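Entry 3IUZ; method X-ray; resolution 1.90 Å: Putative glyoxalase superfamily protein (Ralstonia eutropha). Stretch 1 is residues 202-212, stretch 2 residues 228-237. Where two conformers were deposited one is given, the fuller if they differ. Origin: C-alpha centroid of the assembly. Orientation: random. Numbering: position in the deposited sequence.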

# COMPACT_ATOMS: atom_id res chain seq x y z
N PRO A 202 10.29 0.84 5.16
CA PRO A 202 10.96 1.64 4.12
C PRO A 202 10.98 1.05 2.72
O PRO A 202 11.38 1.76 1.78
N CYS A 203 10.52 -0.20 2.52
CA CYS A 203 10.38 -0.75 1.17
C CYS A 203 9.20 -0.14 0.43
O CYS A 203 9.15 -0.13 -0.82
N PHE A 204 8.21 0.33 1.20
CA PHE A 204 6.99 0.93 0.65
C PHE A 204 7.18 2.42 0.48
O PHE A 204 6.43 3.26 1.07
N GLU A 205 8.13 2.73 -0.39
CA GLU A 205 8.58 4.10 -0.64
C GLU A 205 9.28 4.19 -2.01
O GLU A 205 9.44 3.19 -2.71
N ARG A 206 9.68 5.39 -2.39
CA ARG A 206 10.39 5.63 -3.66
C ARG A 206 11.83 5.19 -3.48
O ARG A 206 12.52 5.73 -2.65
N GLN A 207 12.29 4.23 -4.28
CA GLN A 207 13.65 3.69 -4.20
C GLN A 207 14.64 4.33 -5.18
O GLN A 207 15.85 4.15 -5.04
N HIS A 208 14.12 5.05 -6.17
CA HIS A 208 14.95 5.82 -7.09
C HIS A 208 15.17 7.25 -6.60
O HIS A 208 14.44 7.74 -5.73
N GLY A 209 16.17 7.94 -7.16
CA GLY A 209 16.47 9.31 -6.79
C GLY A 209 15.51 10.29 -7.45
O GLY A 209 14.67 9.89 -8.24
N VAL A 210 15.67 11.56 -7.10
CA VAL A 210 14.86 12.63 -7.65
C VAL A 210 14.95 12.55 -9.17
O VAL A 210 16.02 12.57 -9.71
N PRO A 211 13.82 12.44 -9.85
CA PRO A 211 13.88 12.42 -11.31
C PRO A 211 13.99 13.81 -11.94
O PRO A 211 13.63 14.82 -11.32
N ARG A 212 14.43 13.81 -13.20
CA ARG A 212 14.52 15.03 -14.00
C ARG A 212 13.11 15.48 -14.35
O ARG A 212 12.26 14.68 -14.68
N TRP A 228 3.16 9.15 -12.12
CA TRP A 228 2.93 9.00 -10.67
C TRP A 228 4.00 8.12 -10.02
O TRP A 228 4.63 8.49 -9.01
N ILE A 229 4.29 6.99 -10.64
CA ILE A 229 5.36 6.11 -10.16
C ILE A 229 6.69 6.84 -10.11
O ILE A 229 7.45 6.70 -9.17
N ALA A 230 6.95 7.68 -11.10
CA ALA A 230 8.17 8.45 -11.10
C ALA A 230 8.36 9.31 -9.87
O ALA A 230 9.48 9.52 -9.41
N THR A 231 7.26 9.82 -9.31
CA THR A 231 7.38 10.72 -8.16
C THR A 231 7.22 9.95 -6.86
O THR A 231 7.88 10.29 -5.87
N GLU A 232 6.35 8.95 -6.84
CA GLU A 232 6.01 8.24 -5.58
C GLU A 232 6.65 6.84 -5.41
O GLU A 232 6.65 6.28 -4.32
N GLY A 233 7.20 6.29 -6.49
CA GLY A 233 7.83 4.97 -6.44
C GLY A 233 6.87 3.88 -5.97
O GLY A 233 5.73 3.80 -6.47
N ASN A 234 7.33 3.08 -5.01
CA ASN A 234 6.54 1.99 -4.46
C ASN A 234 5.73 2.34 -3.21
O ASN A 234 5.20 1.45 -2.53
N ALA A 235 5.60 3.64 -2.89
CA ALA A 235 4.71 4.06 -1.80
C ALA A 235 3.26 3.65 -2.11
O ALA A 235 2.86 3.62 -3.27
N PHE A 236 2.46 3.34 -1.11
CA PHE A 236 1.02 3.04 -1.32
C PHE A 236 0.33 4.14 -2.18
O PHE A 236 0.46 5.35 -1.87
N ASN A 237 -0.40 3.73 -3.20
CA ASN A 237 -1.19 4.59 -4.05
C ASN A 237 -2.49 4.98 -3.32
O ASN A 237 -3.00 6.12 -3.45

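Packing of stretch 202-212, loop after a 3-10 segment that begins earlier in the chain and ends at 202-203, against the helix end and turn of 228-237, with 480 Å² buried between them, summed over both sides. Asn234, Phe204 and Ala230 lose the most surface to the contact. Asn234 sits in the type II' turn from Glu232 to Ala235, and its backbone is tied across by a hydrogen bond from Asn234 N to Glu205 O (3.1 Å). Its side chain, chi1 m, leaves the backbone sideways, setting Asn234 CB 3.8 Å from Cys203 O and Asn234 OD1 3.7 Å from Gln207 CG. Two waters converge on that carboxamide oxygen: water 1 donates to Asn234 OD1 (2.8 Å) and to Cys203 O (2.9 Å), while water 4 accepts from Gln207 N (2.8 Å) and donates weakly to Asn234 OD1 (2.9 Å). Asn234 ND2 is satisfied elsewhere in the structure. Gln207, m at chi1 and chi2, turns its amide back along its own stretch, where Gln207 NE2 donates to Pro202 O (3.1 Å).

Just before Asn234, Gly233 has positive phi and lies close to the loop, with Gly233 CA 3.8 Å from Arg206 CA. A CB here would point toward the loop and fall 2.4 Å from Arg206 CA, a clash, so the close approach depends on the absence of a side chain.

Phe204, chi1 m, also points sideways and supplies the apolar contact: Phe204 CD2 lies 4.0 Å from Phe236 CE1, the rings oblique with planes at 73°. The Phe236 side chain, chi1 m, starts sideways but its end comes nearer the loop. Beside this pair, Phe204 O receives a CA-H...O contact from Ala235 CA (3.4 Å), and water 2 bridges the backbones, donating to Phe204 O (2.9 Å) and accepting from Phe236 N (3.0 Å).

Ala230 offers its carbonyl near the helix end. His208, chi1 p, begins sideways, but its ring reaches in, and His208 NE2 donates to Ala230 O (2.7 Å) at a nearly linear 171°. The acceptor lies at the ring edge, near its plane, as does Ile229 O, 3.4 Å from His208 CE1. Pro211, whose CB points toward the helix, closes on the same carbonyl, with Pro211 CG 3.8 Å from Ala230 O. Arg206, t at chi1 and chi2, passes Thr231 O at 3.5 Å from Arg206 CD before its end leads away. Arg206 NE donates to His208 O (2.6 Å), and water 3 returns the guanidinium to the helix, accepting from Arg206 NH1 (2.8 Å) and donating to Thr231 O (2.7 Å).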

# COMPACT_ATOMS: atom_id res chain seq x y z
CB PRO A 202 12.39 1.82 4.69
CG PRO A 202 12.21 1.72 6.17
CD PRO A 202 11.21 0.55 6.27
CB CYS A 203 10.19 -2.28 1.22
SG CYS A 203 11.55 -3.19 2.02
CB PHE A 204 5.78 0.57 1.52
CG PHE A 204 5.58 -0.90 1.67
CD1 PHE A 204 6.28 -1.61 2.63
CD2 PHE A 204 4.73 -1.58 0.82
CE1 PHE A 204 6.15 -2.96 2.75
CE2 PHE A 204 4.57 -2.95 0.95
CZ PHE A 204 5.26 -3.63 1.90
CB GLU A 205 9.56 4.52 0.46
CG GLU A 205 9.01 4.56 1.88
CD GLU A 205 7.83 5.50 2.07
OE1 GLU A 205 7.56 6.36 1.20
OE2 GLU A 205 7.17 5.37 3.13
CB ARG A 206 10.33 7.12 -4.02
CG ARG A 206 10.71 7.49 -5.46
CD ARG A 206 11.11 8.97 -5.59
NE ARG A 206 12.44 9.18 -5.03
CZ ARG A 206 12.93 10.34 -4.60
NH1 ARG A 206 12.21 11.45 -4.72
NH2 ARG A 206 14.15 10.39 -4.07
CB GLN A 207 13.59 2.21 -4.48
CG GLN A 207 12.66 1.47 -3.49
CD GLN A 207 12.98 1.76 -2.06
OE1 GLN A 207 14.14 1.91 -1.71
NE2 GLN A 207 11.97 1.78 -1.22
CB HIS A 208 14.40 5.76 -8.53
CG HIS A 208 12.99 6.25 -8.68
ND1 HIS A 208 11.90 5.40 -8.76
CD2 HIS A 208 12.50 7.52 -8.76
CE1 HIS A 208 10.80 6.13 -8.88
NE2 HIS A 208 11.14 7.41 -8.90
CB VAL A 210 15.36 14.02 -7.16
CG1 VAL A 210 14.58 15.14 -7.80
CG2 VAL A 210 15.31 14.09 -5.62
CB PRO A 211 12.54 11.83 -11.70
CG PRO A 211 11.65 12.32 -10.67
CD PRO A 211 12.45 12.28 -9.38
CB ARG A 212 15.25 14.76 -15.29
CG ARG A 212 16.71 14.50 -15.06
CD ARG A 212 17.44 14.16 -16.31
NE ARG A 212 18.74 13.62 -15.90
CZ ARG A 212 19.66 13.14 -16.71
NH1 ARG A 212 19.48 13.16 -18.03
NH2 ARG A 212 20.79 12.65 -16.18
CB TRP A 228 1.51 8.47 -10.43
CG TRP A 228 1.12 8.45 -9.05
CD1 TRP A 228 0.34 9.40 -8.40
CD2 TRP A 228 1.39 7.42 -8.08
NE1 TRP A 228 0.15 9.02 -7.11
CE2 TRP A 228 0.78 7.81 -6.89
CE3 TRP A 228 2.09 6.20 -8.13
CZ2 TRP A 228 0.87 7.05 -5.71
CZ3 TRP A 228 2.19 5.44 -6.99
CH2 TRP A 228 1.59 5.86 -5.79
CB ILE A 229 5.46 4.81 -10.98
CG1 ILE A 229 4.14 4.04 -10.90
CG2 ILE A 229 6.65 3.99 -10.44
CD1 ILE A 229 4.03 2.81 -11.82
CB ALA A 230 8.29 9.28 -12.41
CB THR A 231 6.38 11.93 -8.22
OG1 THR A 231 5.06 11.51 -7.82
CG2 THR A 231 6.33 12.57 -9.60
CB GLU A 232 4.48 8.04 -5.46
CG GLU A 232 3.67 9.30 -5.64
CD GLU A 232 4.14 10.39 -4.73
OE1 GLU A 232 3.92 10.24 -3.50
OE2 GLU A 232 4.76 11.36 -5.26
CB ASN A 234 7.45 0.80 -4.12
CG ASN A 234 8.37 0.41 -5.27
OD1 ASN A 234 9.58 0.27 -5.07
ND2 ASN A 234 7.81 0.19 -6.45
CB ALA A 235 4.79 5.55 -1.60
CB PHE A 236 0.28 2.96 0.04
CG PHE A 236 0.26 1.58 0.72
CD1 PHE A 236 0.84 0.46 0.15
CD2 PHE A 236 -0.41 1.42 1.94
CE1 PHE A 236 0.79 -0.78 0.82
CE2 PHE A 236 -0.48 0.20 2.59
CZ PHE A 236 0.09 -0.89 2.04
CB ASN A 237 -1.51 3.85 -5.32
CG ASN A 237 -2.38 4.64 -6.27
OD1 ASN A 237 -3.56 4.41 -6.33
ND2 ASN A 237 -1.78 5.60 -7.02
O HOH W 1 10.70 -1.25 -2.94
O HOH W 2 3.65 3.85 1.56
O HOH W 3 9.80 12.23 -5.89
O HOH W 4 10.67 2.74 -6.06